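Local coordinates for carboxylesterase (Uncultured bacterium, PDB 5GMX), which hydrolyses carboxylic esters as a family VIII carboxylesterase of beta-lactamase-like fold and also shows hydrolytic activity toward oxyimino cephalosporins, at residues Thr16-Ala21 / Ile380-Arg385; Gly9-Glu14 / Ile44-Trp49; Phe36-Glu41 / Leu357-Ala362; Asn335-Gly340 / Asp352-Leu357; Lys30-Ser35 / Ala362-Asp367. One frame throughout, in Å; residues are numbered along the deposited sequence.

Contact 1 of 5, residues Thr16-Ala21 / Ile380-Arg385; sequences TKVRDA and IEAAYR
Two helices that lie far apart in sequence, 16-27 near the N-terminus and 374-385 at the C-terminal end, run antiparallel here, their local axes 167° apart and 8.0 Å from each other at closest. Small residues line the approach: V18 and A382 have the nearest CA atoms, and the CB of A382 meets the CB of A21 at 3.8 Å. V18 contributes its CG2 branch, anti to the carbonyl carbon, which rests 3.6 Å from the CA of A383; its CG1 branch turns to F36 of the sheet beneath. The long side chain is K17. Its CB points toward helix 374-385, CG stands beside the backbone N (chi1 -68°), and the chain runs extended to CD, which lies over one face of the R385 guanidinium, 3.6 Å from the R385 CZ and displaced toward the rim. CE continues past R385 NH2 at 3.4 Å. A bend at chi4 (-61°) then leaves K17 NZ 3.3 Å from R385 NH2, the two chains crossing at about a right angle. Both tips are donors of like charge, so their proximity is probably unfavourable in itself, tolerable at an exposed edge; the attraction here is apolar, from methyl and methylene groups.

Contact 2 of 5, residues Gly9-Glu14 / Ile44-Trp49; sequences GICAPE and IVVDLW
Strand 10-11 forms one edge of the antiparallel sheet of the beta-lactamase-like fold, pairing with strand 43-51. I10 and D47 make a hydrogen-bonded pair: I10 N to D47 O and D47 N to I10 O are each 2.9 Å, the former meeting its carbonyl from above the plane, the latter nearly along the C=O axis. On one face, the SG of C11, anti to its backbone N, reaches the CG2 branch of V46 at 4.0 Å, while the CD2 methyl of L48 packs against the C11 CB at 4.1 Å. R19 of helix 16-27 packs over this C11-L48 side. D47 points to the other face, where its carboxylate forms a salt bridge with R273. G9 supplies the hollow: its backbone angles suit glycine and, bare of a side chain, it brings its CA to 3.2 Å from D47 O. The six-membered part of the W49 ring, set by the crowded first torsion (chi1 62°), lays one face over G9, its CZ3 3.6 Å from G9 CA. On the other side of strand 43-51, V45 and V46 both face L38, a classic beta bulge. At this end A12 N donates to V45 O at 3.0 Å, a bond of 169° at the hydrogen.

Contact 3 of 5, residues Phe36-Glu41 / Leu357-Ala362; sequences FGLAIE and LGMGYA
All the large side chains of this strand pair lie on one face, with F36, L38 and I40 set against Y361, M359 and L357 in three non-hydrogen-bonded pairs. Most share a first torsion that puts CG anti to the backbone N; F36 crosses M359 obliquely, as L38 and I40 cross L357. M359, a selenomethionine, runs extended to its selenium and bends at chi3 (-49°); its SE lies in the plane of the F36 ring, at the edge, 4.9 Å from the centroid, a Met-aromatic contact. M359 CG comes 3.5 Å from F36 CE2. The terminal M359 CE turns back to L38 CD1 at 3.8 Å. That same L38 CD1 meets L357 CG, and the CD1 of I40 closes on the CD1 of L357 at 3.6 Å. F36 and Y361 cross at about a right angle, the Y361 CB coming to the F36 ring edge. On the opposite face G37, G358 and G360 have no side chain and A39 offers a methyl; their backbones make four nearly straight bonds, the shortest being G37 N to G360 O and A39 N to G358 O, 2.8 Å each. With local axes 176° apart, this is a regular antiparallel ladder in the central sheet of a beta-lactamase-like fold, its bulky face packed under helix 374-385.

Contact 4 of 5, residues Asn335-Gly340 / Asp352-Leu357; sequences NPDAFG and DTKARL
Trans first torsions bring the amide of N335 and the carboxylate of D352 together: CG is anti to the backbone N in both, each chi1 close to 180°. K354 differs, with CG anti to the carbonyl carbon; its straight chain crosses the N335 amide obliquely and bends only at chi4 (76°), so that NZ reaches N335 OD1 at 2.7 Å. That oxygen also accepts from D337 N, at 3.1 Å; both donors stand above the carbonyl plane. N335 ND2 gives a hydrogen in its own plane to D352 OD1, 2.7 Å away, meeting the carboxylate from above, with the two flat groups 54° apart. D352 OD1 is gripped again by A355 N at 3.1 Å, while OD2 bonds the hydroxyl of Y384. K354 NZ has D337 OD2 as a long salt-bridge partner. Waters extend the polar network: one accepts from N335 ND2 and lies 2.5 Å from T353 OG1, and another joins D337 O to T353 N. Beside this network, T353 CG2 approaches the edge of the F339 ring. The amide thus bridges an Asx turn within the type I beta turn 335-338 and the Asx motif begun by D352, in a hairpin loop with a G1 beta bulge at R356 and L357 that joins strands 348-352 and 357-363.

Contact 5 of 5, residues Lys30-Ser35 / Ala362-Asp367; sequences KEVGAS and AMNQMD
The antiparallel ladder of strands 33-40 and 357-363, part of the central sheet of a beta-lactamase-like fold, frays here into loops, and side chains begin to stand in for backbone groups. S35 and A362 still form a hydrogen-bonded pair, S35 N meeting A362 O at 2.9 Å nearly along the C=O axis. The S35 hydroxyl, in the crowded position between N and carbonyl carbon (chi1 65°), reaches back to the same A362 O on a lone pair, so that one carbonyl holds two donors; OG also accepts from G272 N. A34 and M363 pair next, their CB atoms 3.8 Å apart, while the selenomethionine chain, also crowded at chi1 and bent twice, leads away. N364 repeats the crowded torsion (chi1 64°), and this swings OD1 roughly where a partner strand's carbonyl would be expected: it takes the G33 N-H in its own carbonyl plane, on a lone pair, at 2.8 Å, while N364 N returns a longer bond to G33 O. V32 stands across N364 at about a right angle, and its CG2 branch meets Q365 OE1 at 3.8 Å. Q365 is bent at chi2, which carries NE2 to the carbonyl O of the next residue, M366, and also to P218 O. E31, curled by its chi2 of -79°, brings OE1 beside the M363 CB at 3.6 Å; its charge is met by a salt bridge to R375 of helix 374-385. One water ties the fraying end together, accepting from V32 N and Q365 N and lying 2.6 Å from G33 O and 2.5 Å from E31 OE1.

In the fold
Contacts 3 and 5 are buried and hold the same two strands, 33-40 and 357-363; they share A362, the first a regular backbone ladder with an apolar face, the second the ladder's end, where side-chain and water bonds supplement the backbone ones. Contact 2 extends this sheet to its edge strand and is only partly buried. Contact 1 joins the two terminal helices laid over the apolar face of contact 3, where V18 packs on F36 and A383 on M359, but its charged K17-R385 edge is exposed. Contact 4, the most polar, sits at a loop end of the sheet, shares L357 with contact 3 and is tied to contact 1 by D352 and Y384. Contacts 4 and 5, at different ends, do not touch.

Contact 1 of 5, residues Thr16-Ala21 / Ile380-Arg385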
# COMPACT_ATOMS: atom_id res chain seq x y z
N THR A 16 -26.46 -0.89 -3.19
CA THR A 16 -26.91 0.51 -3.29
C THR A 16 -26.53 1.35 -2.07
O THR A 16 -26.16 2.52 -2.22
CB THR A 16 -28.45 0.58 -3.47
OG1 THR A 16 -28.83 -0.16 -4.63
CG2 THR A 16 -28.92 2.02 -3.62
N LYS A 17 -26.61 0.76 -0.88
CA LYS A 17 -26.25 1.46 0.34
C LYS A 17 -24.82 2.01 0.26
O LYS A 17 -24.56 3.16 0.64
CB LYS A 17 -26.41 0.55 1.56
CG LYS A 17 -27.88 0.20 1.85
CD LYS A 17 -28.03 -0.81 2.98
CE LYS A 17 -29.33 -1.61 2.83
NZ LYS A 17 -30.56 -0.76 2.88
N VAL A 18 -23.92 1.20 -0.28
CA VAL A 18 -22.53 1.63 -0.43
C VAL A 18 -22.49 2.89 -1.28
O VAL A 18 -21.85 3.88 -0.90
CB VAL A 18 -21.66 0.54 -1.08
CG1 VAL A 18 -20.21 1.03 -1.20
CG2 VAL A 18 -21.74 -0.74 -0.28
N ARG A 19 -23.22 2.87 -2.40
CA ARG A 19 -23.26 4.02 -3.29
C ARG A 19 -23.69 5.25 -2.49
O ARG A 19 -23.03 6.30 -2.54
CB ARG A 19 -24.23 3.79 -4.45
CG ARG A 19 -24.24 4.92 -5.46
CD ARG A 19 -25.25 4.67 -6.57
NE ARG A 19 -25.15 5.65 -7.64
CZ ARG A 19 -25.51 6.93 -7.53
NH1 ARG A 19 -25.98 7.41 -6.38
NH2 ARG A 19 -25.37 7.74 -8.57
N ASP A 20 -24.75 5.07 -1.70
CA ASP A 20 -25.27 6.16 -0.87
C ASP A 20 -24.20 6.67 0.07
O ASP A 20 -23.95 7.88 0.13
CB ASP A 20 -26.51 5.70 -0.09
CG ASP A 20 -27.69 5.36 -1.01
OD1 ASP A 20 -27.71 5.84 -2.17
OD2 ASP A 20 -28.60 4.62 -0.57
N ALA A 21 -23.51 5.75 0.75
CA ALA A 21 -22.47 6.17 1.69
C ALA A 21 -21.42 6.99 0.95
O ALA A 21 -21.02 8.06 1.41
CB ALA A 21 -21.85 4.98 2.38
N ILE A 380 -17.15 1.15 4.80
CA ILE A 380 -17.01 -0.21 5.31
C ILE A 380 -18.30 -0.69 5.98
O ILE A 380 -18.76 -1.83 5.74
CB ILE A 380 -15.83 -0.31 6.33
CG1 ILE A 380 -14.49 -0.18 5.61
CG2 ILE A 380 -15.87 -1.64 7.05
CD1 ILE A 380 -13.31 0.04 6.55
N GLU A 381 -18.89 0.16 6.81
CA GLU A 381 -20.13 -0.23 7.47
C GLU A 381 -21.23 -0.50 6.43
O GLU A 381 -21.94 -1.52 6.48
CB GLU A 381 -20.59 0.84 8.47
CG GLU A 381 -21.56 0.28 9.51
CD GLU A 381 -22.44 1.34 10.16
OE1 GLU A 381 -21.90 2.40 10.56
OE2 GLU A 381 -23.66 1.10 10.28
N ALA A 382 -21.34 0.41 5.45
CA ALA A 382 -22.34 0.24 4.40
C ALA A 382 -22.13 -1.06 3.66
O ALA A 382 -23.07 -1.81 3.43
CB ALA A 382 -22.31 1.41 3.44
N ALA A 383 -20.88 -1.34 3.30
CA ALA A 383 -20.54 -2.53 2.55
C ALA A 383 -20.92 -3.80 3.30
O ALA A 383 -21.43 -4.74 2.69
CB ALA A 383 -19.07 -2.55 2.22
N TYR A 384 -20.67 -3.84 4.61
CA TYR A 384 -21.00 -5.06 5.34
C TYR A 384 -22.48 -5.15 5.71
O TYR A 384 -22.94 -6.22 6.14
CB TYR A 384 -20.12 -5.20 6.58
CG TYR A 384 -18.77 -5.80 6.23
CD1 TYR A 384 -18.60 -7.18 6.15
CD2 TYR A 384 -17.68 -4.98 5.94
CE1 TYR A 384 -17.37 -7.73 5.81
CE2 TYR A 384 -16.44 -5.53 5.61
CZ TYR A 384 -16.30 -6.90 5.54
OH TYR A 384 -15.09 -7.44 5.21
N ARG A 385 -23.23 -4.07 5.55
CA ARG A 385 -24.69 -4.19 5.67
C ARG A 385 -25.33 -4.95 4.51
O ARG A 385 -26.43 -5.48 4.63
CB ARG A 385 -25.33 -2.81 5.78
CG ARG A 385 -25.38 -2.28 7.19
CD ARG A 385 -26.25 -1.05 7.25
NE ARG A 385 -27.59 -1.28 6.71
CZ ARG A 385 -28.46 -0.29 6.50
NH1 ARG A 385 -28.11 0.95 6.79
NH2 ARG A 385 -29.66 -0.55 6.00

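Contact 2 of 5, residues Gly9-Glu14 / Ile44-Trp49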
# COMPACT_ATOMS: atom_id res chain seq x y z
N GLY A 9 -20.35 6.04 -12.27
CA GLY A 9 -19.88 4.67 -12.20
C GLY A 9 -20.98 3.64 -12.19
O GLY A 9 -22.10 3.92 -12.61
N ILE A 10 -20.64 2.43 -11.75
CA ILE A 10 -21.59 1.32 -11.74
C ILE A 10 -21.63 0.69 -10.36
O ILE A 10 -20.61 0.51 -9.71
CB ILE A 10 -21.22 0.25 -12.81
CG1 ILE A 10 -21.21 0.88 -14.22
CG2 ILE A 10 -22.18 -0.94 -12.76
CD1 ILE A 10 -20.62 0.01 -15.33
N CYS A 11 -22.83 0.31 -9.93
CA CYS A 11 -23.04 -0.24 -8.61
C CYS A 11 -24.14 -1.29 -8.67
O CYS A 11 -25.28 -0.98 -9.00
CB CYS A 11 -23.42 0.87 -7.62
SG CYS A 11 -23.60 0.34 -5.90
N ALA A 12 -23.80 -2.53 -8.33
CA ALA A 12 -24.79 -3.60 -8.30
C ALA A 12 -25.91 -3.25 -7.32
O ALA A 12 -25.64 -2.69 -6.25
CB ALA A 12 -24.15 -4.93 -7.91
N PRO A 13 -27.16 -3.56 -7.69
CA PRO A 13 -28.36 -3.24 -6.90
C PRO A 13 -28.21 -3.54 -5.41
O PRO A 13 -28.44 -2.66 -4.57
CB PRO A 13 -29.43 -4.13 -7.53
CG PRO A 13 -29.01 -4.22 -8.96
CD PRO A 13 -27.50 -4.22 -8.96
N GLU A 14 -27.78 -4.75 -5.08
CA GLU A 14 -27.67 -5.17 -3.69
C GLU A 14 -26.66 -4.33 -2.90
O GLU A 14 -26.63 -4.41 -1.67
CB GLU A 14 -27.29 -6.65 -3.60
CG GLU A 14 -25.96 -7.00 -4.26
CD GLU A 14 -26.06 -7.31 -5.75
OE1 GLU A 14 -25.15 -8.00 -6.26
OE2 GLU A 14 -27.02 -6.84 -6.41
N ILE A 44 -15.52 -7.33 -9.62
CA ILE A 44 -15.86 -5.96 -9.23
C ILE A 44 -17.37 -5.73 -9.32
O ILE A 44 -17.97 -5.91 -10.37
CB ILE A 44 -15.13 -4.93 -10.12
CG1 ILE A 44 -13.62 -4.96 -9.85
CG2 ILE A 44 -15.69 -3.52 -9.89
CD1 ILE A 44 -13.21 -4.41 -8.47
N VAL A 45 -17.99 -5.32 -8.21
CA VAL A 45 -19.43 -5.12 -8.18
C VAL A 45 -19.80 -3.68 -7.82
O VAL A 45 -20.94 -3.26 -7.99
CB VAL A 45 -20.12 -6.09 -7.20
CG1 VAL A 45 -19.91 -7.54 -7.64
CG2 VAL A 45 -19.60 -5.88 -5.78
N VAL A 46 -18.83 -2.94 -7.30
CA VAL A 46 -18.98 -1.50 -7.11
C VAL A 46 -17.76 -0.78 -7.68
O VAL A 46 -16.62 -1.16 -7.41
CB VAL A 46 -19.16 -1.10 -5.64
CG1 VAL A 46 -19.40 0.40 -5.53
CG2 VAL A 46 -20.32 -1.86 -5.01
N ASP A 47 -18.00 0.24 -8.49
CA ASP A 47 -16.95 0.99 -9.16
C ASP A 47 -17.46 2.42 -9.33
O ASP A 47 -18.15 2.73 -10.29
CB ASP A 47 -16.60 0.34 -10.50
CG ASP A 47 -15.53 1.10 -11.28
OD1 ASP A 47 -14.93 2.05 -10.72
OD2 ASP A 47 -15.26 0.73 -12.44
N LEU A 48 -17.10 3.29 -8.38
CA LEU A 48 -17.67 4.62 -8.29
C LEU A 48 -16.61 5.71 -8.23
O LEU A 48 -15.50 5.48 -7.74
CB LEU A 48 -18.57 4.73 -7.06
CG LEU A 48 -19.77 3.78 -6.96
CD1 LEU A 48 -20.39 3.90 -5.58
CD2 LEU A 48 -20.80 4.04 -8.06
N TRP A 49 -16.95 6.89 -8.71
CA TRP A 49 -16.10 8.06 -8.50
C TRP A 49 -16.96 9.31 -8.51
O TRP A 49 -18.16 9.24 -8.79
CB TRP A 49 -14.98 8.15 -9.55
CG TRP A 49 -15.45 8.30 -10.96
CD1 TRP A 49 -15.61 9.47 -11.66
CD2 TRP A 49 -15.86 7.24 -11.84
NE1 TRP A 49 -16.08 9.20 -12.93
CE2 TRP A 49 -16.25 7.84 -13.06
CE3 TRP A 49 -15.93 5.85 -11.71
CZ2 TRP A 49 -16.70 7.09 -14.15
CZ3 TRP A 49 -16.38 5.10 -12.80
CH2 TRP A 49 -16.76 5.72 -14.00

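Contact 3 of 5, residues Phe36-Glu41 / Leu357-Ala362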
# COMPACT_ATOMS: atom_id res chain seq x y z
N PHE A 36 -13.75 4.79 -5.49
CA PHE A 36 -14.04 3.67 -4.62
C PHE A 36 -14.29 2.40 -5.43
O PHE A 36 -14.99 2.42 -6.45
CB PHE A 36 -15.24 3.97 -3.72
CG PHE A 36 -15.67 2.81 -2.87
CD1 PHE A 36 -16.67 1.95 -3.29
CD2 PHE A 36 -15.04 2.56 -1.66
CE1 PHE A 36 -17.04 0.86 -2.52
CE2 PHE A 36 -15.41 1.48 -0.88
CZ PHE A 36 -16.41 0.64 -1.30
N GLY A 37 -13.75 1.28 -4.95
CA GLY A 37 -14.02 -0.00 -5.57
C GLY A 37 -14.37 -1.06 -4.53
O GLY A 37 -13.92 -1.00 -3.38
N LEU A 38 -15.19 -2.01 -4.95
CA LEU A 38 -15.55 -3.14 -4.11
C LEU A 38 -15.67 -4.39 -4.96
O LEU A 38 -16.41 -4.42 -5.96
CB LEU A 38 -16.86 -2.86 -3.35
CG LEU A 38 -17.38 -3.98 -2.43
CD1 LEU A 38 -16.54 -4.12 -1.19
CD2 LEU A 38 -18.84 -3.74 -2.03
N ALA A 39 -14.92 -5.42 -4.59
CA ALA A 39 -14.96 -6.71 -5.26
C ALA A 39 -15.54 -7.76 -4.33
O ALA A 39 -15.23 -7.80 -3.14
CB ALA A 39 -13.57 -7.12 -5.73
N ILE A 40 -16.42 -8.59 -4.88
CA ILE A 40 -17.02 -9.70 -4.16
C ILE A 40 -16.84 -10.97 -4.98
O ILE A 40 -17.14 -10.99 -6.19
CB ILE A 40 -18.52 -9.46 -3.87
CG1 ILE A 40 -18.71 -8.23 -2.97
CG2 ILE A 40 -19.14 -10.66 -3.16
CD1 ILE A 40 -18.23 -8.45 -1.55
N GLU A 41 -16.31 -12.00 -4.34
CA GLU A 41 -16.15 -13.32 -4.94
C GLU A 41 -15.47 -13.27 -6.31
O GLU A 41 -15.87 -13.96 -7.23
CB GLU A 41 -17.51 -14.01 -5.05
CG GLU A 41 -18.11 -14.37 -3.70
CD GLU A 41 -19.42 -15.14 -3.79
OE1 GLU A 41 -19.74 -15.68 -4.87
OE2 GLU A 41 -20.12 -15.24 -2.75
N LEU A 357 -14.23 -10.59 0.09
CA LEU A 357 -14.46 -9.18 -0.21
C LEU A 357 -13.14 -8.42 -0.28
O LEU A 357 -12.31 -8.54 0.60
CB LEU A 357 -15.37 -8.57 0.86
CG LEU A 357 -15.72 -7.07 0.88
CD1 LEU A 357 -17.08 -6.87 1.53
CD2 LEU A 357 -14.67 -6.24 1.63
N GLY A 358 -12.95 -7.64 -1.34
CA GLY A 358 -11.81 -6.75 -1.42
C GLY A 358 -12.31 -5.33 -1.59
O GLY A 358 -13.31 -5.11 -2.26
N MSE A 359 -11.63 -4.37 -0.99
CA MSE A 359 -12.12 -3.00 -1.04
C MSE A 359 -11.00 -2.01 -1.26
O MSE A 359 -9.91 -2.16 -0.68
CB MSE A 359 -12.88 -2.65 0.24
CG MSE A 359 -13.49 -1.25 0.21
SE MSE A 359 -14.45 -0.74 1.86
CE MSE A 359 -15.57 -2.33 2.06
N GLY A 360 -11.27 -0.99 -2.07
CA GLY A 360 -10.27 0.03 -2.35
C GLY A 360 -10.83 1.45 -2.33
O GLY A 360 -11.95 1.68 -2.78
N TYR A 361 -10.06 2.39 -1.80
CA TYR A 361 -10.53 3.77 -1.72
C TYR A 361 -9.38 4.76 -1.83
O TYR A 361 -8.36 4.64 -1.11
CB TYR A 361 -11.33 3.95 -0.42
CG TYR A 361 -11.73 5.38 -0.10
CD1 TYR A 361 -12.49 6.13 -1.00
CD2 TYR A 361 -11.39 5.95 1.11
CE1 TYR A 361 -12.86 7.44 -0.70
CE2 TYR A 361 -11.77 7.23 1.44
CZ TYR A 361 -12.48 7.98 0.52
OH TYR A 361 -12.82 9.27 0.87
N ALA A 362 -9.51 5.71 -2.76
CA ALA A 362 -8.44 6.69 -2.99
C ALA A 362 -9.02 8.06 -3.32
O ALA A 362 -9.93 8.17 -4.14
CB ALA A 362 -7.52 6.22 -4.11

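Contact 4 of 5, residues Asn335-Gly340 / Asp352-Leu357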
# COMPACT_ATOMS: atom_id res chain seq x y z
N ASN A 335 -14.44 -8.85 10.21
CA ASN A 335 -13.60 -10.05 10.20
C ASN A 335 -12.27 -9.72 10.89
O ASN A 335 -11.51 -8.87 10.41
CB ASN A 335 -13.39 -10.56 8.76
CG ASN A 335 -12.46 -11.78 8.69
OD1 ASN A 335 -12.06 -12.35 9.70
ND2 ASN A 335 -12.13 -12.19 7.46
N PRO A 336 -12.01 -10.38 12.03
CA PRO A 336 -10.80 -10.09 12.83
C PRO A 336 -9.49 -10.40 12.09
O PRO A 336 -8.46 -9.87 12.48
CB PRO A 336 -10.97 -10.99 14.06
CG PRO A 336 -11.86 -12.09 13.61
CD PRO A 336 -12.82 -11.45 12.63
N ASP A 337 -9.55 -11.23 11.05
CA ASP A 337 -8.35 -11.60 10.30
C ASP A 337 -8.25 -10.92 8.92
O ASP A 337 -7.50 -11.36 8.05
CB ASP A 337 -8.28 -13.11 10.15
CG ASP A 337 -8.03 -13.81 11.47
OD1 ASP A 337 -7.45 -13.17 12.38
OD2 ASP A 337 -8.39 -15.00 11.60
N ALA A 338 -9.01 -9.85 8.74
CA ALA A 338 -8.89 -9.02 7.55
C ALA A 338 -7.50 -8.39 7.48
O ALA A 338 -6.86 -8.15 8.52
CB ALA A 338 -9.96 -7.94 7.54
N PHE A 339 -6.99 -8.17 6.27
CA PHE A 339 -5.65 -7.58 6.16
C PHE A 339 -5.61 -6.55 5.05
O PHE A 339 -6.35 -6.65 4.08
CB PHE A 339 -4.59 -8.67 5.91
CG PHE A 339 -4.78 -9.40 4.61
CD1 PHE A 339 -5.63 -10.50 4.54
CD2 PHE A 339 -4.13 -8.98 3.46
CE1 PHE A 339 -5.81 -11.17 3.34
CE2 PHE A 339 -4.31 -9.65 2.26
CZ PHE A 339 -5.15 -10.74 2.19
N GLY A 340 -4.74 -5.57 5.18
CA GLY A 340 -4.61 -4.57 4.14
C GLY A 340 -3.57 -3.54 4.48
O GLY A 340 -2.64 -3.82 5.23
N ASP A 352 -10.79 -9.42 2.84
CA ASP A 352 -11.52 -10.24 3.81
C ASP A 352 -11.79 -11.58 3.15
O ASP A 352 -12.69 -11.69 2.32
CB ASP A 352 -12.83 -9.53 4.22
CG ASP A 352 -13.76 -10.40 5.10
OD1 ASP A 352 -13.53 -11.61 5.27
OD2 ASP A 352 -14.76 -9.85 5.62
N THR A 353 -11.02 -12.61 3.50
CA THR A 353 -11.15 -13.90 2.82
C THR A 353 -12.43 -14.65 3.20
O THR A 353 -12.86 -15.54 2.47
CB THR A 353 -9.94 -14.83 3.09
OG1 THR A 353 -9.94 -15.21 4.47
CG2 THR A 353 -8.64 -14.15 2.74
N LYS A 354 -13.01 -14.33 4.36
CA LYS A 354 -14.26 -14.97 4.77
C LYS A 354 -15.42 -14.55 3.86
O LYS A 354 -16.10 -15.40 3.28
CB LYS A 354 -14.59 -14.65 6.23
CG LYS A 354 -13.59 -15.24 7.23
CD LYS A 354 -14.10 -15.12 8.66
CE LYS A 354 -13.18 -15.82 9.67
NZ LYS A 354 -11.92 -15.06 9.97
N ALA A 355 -15.61 -13.25 3.70
CA ALA A 355 -16.66 -12.73 2.82
C ALA A 355 -16.21 -12.70 1.36
O ALA A 355 -16.98 -12.34 0.48
CB ALA A 355 -17.09 -11.34 3.27
N ARG A 356 -14.96 -13.08 1.12
CA ARG A 356 -14.36 -12.98 -0.21
C ARG A 356 -14.50 -11.56 -0.77
O ARG A 356 -14.82 -11.35 -1.94
CB ARG A 356 -14.96 -14.03 -1.15
CG ARG A 356 -14.54 -15.46 -0.76
CD ARG A 356 -15.37 -16.53 -1.43
NE ARG A 356 -15.15 -16.57 -2.88
CZ ARG A 356 -15.96 -17.17 -3.75
NH1 ARG A 356 -17.06 -17.78 -3.32
NH2 ARG A 356 -15.67 -17.16 -5.05
N LEU A 357 -14.23 -10.59 0.09
CA LEU A 357 -14.46 -9.18 -0.21
C LEU A 357 -13.14 -8.42 -0.28
O LEU A 357 -12.31 -8.54 0.60
CB LEU A 357 -15.37 -8.57 0.86
CG LEU A 357 -15.72 -7.07 0.88
CD1 LEU A 357 -17.08 -6.87 1.53
CD2 LEU A 357 -14.67 -6.24 1.63
O HOH W 1 -13.67 -7.49 7.74
O HOH W 2 -10.31 -14.59 6.91
O HOH W 3 -8.83 -11.92 5.50

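Contact 5 of 5, residues Lys30-Ser35 / Ala362-Asp367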
# COMPACT_ATOMS: atom_id res chain seq x y z
N LYS A 30 -16.84 16.71 2.98
CA LYS A 30 -15.60 16.02 3.37
C LYS A 30 -14.72 15.55 2.20
O LYS A 30 -13.66 14.97 2.42
CB LYS A 30 -15.92 14.82 4.26
CG LYS A 30 -16.38 15.17 5.66
CD LYS A 30 -16.41 13.92 6.53
CE LYS A 30 -16.45 14.26 8.02
NZ LYS A 30 -16.19 13.06 8.88
N GLU A 31 -15.15 15.82 0.97
CA GLU A 31 -14.42 15.31 -0.19
C GLU A 31 -14.22 16.40 -1.22
O GLU A 31 -15.01 17.34 -1.31
CB GLU A 31 -15.18 14.15 -0.84
CG GLU A 31 -15.25 12.83 -0.06
CD GLU A 31 -14.00 11.97 -0.13
OE1 GLU A 31 -12.89 12.51 -0.36
OE2 GLU A 31 -14.14 10.73 0.02
N VAL A 32 -13.17 16.28 -2.02
CA VAL A 32 -13.08 17.08 -3.23
C VAL A 32 -13.28 16.13 -4.40
O VAL A 32 -14.28 16.23 -5.12
CB VAL A 32 -11.75 17.81 -3.35
CG1 VAL A 32 -11.66 18.51 -4.70
CG2 VAL A 32 -11.63 18.82 -2.22
N GLY A 33 -12.37 15.18 -4.55
CA GLY A 33 -12.52 14.11 -5.52
C GLY A 33 -12.21 12.76 -4.89
O GLY A 33 -11.38 12.67 -3.99
N ALA A 34 -12.87 11.71 -5.37
CA ALA A 34 -12.66 10.39 -4.78
C ALA A 34 -13.07 9.26 -5.70
O ALA A 34 -13.92 9.41 -6.59
CB ALA A 34 -13.41 10.28 -3.46
N SER A 35 -12.46 8.11 -5.47
CA SER A 35 -12.78 6.89 -6.18
C SER A 35 -12.86 5.73 -5.19
O SER A 35 -12.14 5.69 -4.18
CB SER A 35 -11.74 6.59 -7.25
OG SER A 35 -10.48 6.33 -6.65
N ALA A 362 -9.51 5.71 -2.76
CA ALA A 362 -8.44 6.69 -2.99
C ALA A 362 -9.02 8.06 -3.32
O ALA A 362 -9.93 8.17 -4.14
CB ALA A 362 -7.52 6.22 -4.11
N MSE A 363 -8.48 9.10 -2.70
CA MSE A 363 -9.05 10.44 -2.82
C MSE A 363 -7.96 11.51 -2.75
O MSE A 363 -6.84 11.22 -2.34
CB MSE A 363 -10.09 10.66 -1.71
CG MSE A 363 -9.50 11.05 -0.36
SE MSE A 363 -8.22 9.79 0.46
CE MSE A 363 -9.15 8.17 0.15
N ASN A 364 -8.28 12.74 -3.15
CA ASN A 364 -7.26 13.78 -3.18
C ASN A 364 -7.32 14.79 -2.03
O ASN A 364 -6.41 15.60 -1.88
CB ASN A 364 -7.31 14.50 -4.53
CG ASN A 364 -8.61 15.26 -4.76
OD1 ASN A 364 -9.60 15.04 -4.08
ND2 ASN A 364 -8.60 16.14 -5.76
N GLN A 365 -8.39 14.75 -1.23
CA GLN A 365 -8.46 15.60 -0.04
C GLN A 365 -8.02 14.84 1.21
O GLN A 365 -8.73 13.97 1.71
CB GLN A 365 -9.87 16.15 0.18
CG GLN A 365 -10.00 16.97 1.46
CD GLN A 365 -9.06 18.17 1.50
OE1 GLN A 365 -9.21 19.10 0.71
NE2 GLN A 365 -8.07 18.14 2.40
N MSE A 366 -6.85 15.19 1.73
CA MSE A 366 -6.29 14.50 2.87
C MSE A 366 -6.96 14.92 4.17
O MSE A 366 -7.42 16.05 4.31
CB MSE A 366 -4.79 14.75 2.96
CG MSE A 366 -4.01 14.25 1.76
SE MSE A 366 -2.13 14.68 1.99
CE MSE A 366 -1.70 13.50 3.47
N ASP A 367 -7.00 14.00 5.13
CA ASP A 367 -7.45 14.28 6.48
C ASP A 367 -6.34 13.83 7.43
O ASP A 367 -5.46 13.07 7.03
CB ASP A 367 -8.77 13.58 6.79
CG ASP A 367 -9.48 14.17 8.00
OD1 ASP A 367 -8.80 14.77 8.86
OD2 ASP A 367 -10.72 14.05 8.08
O HOH W 4 -11.39 13.94 -1.67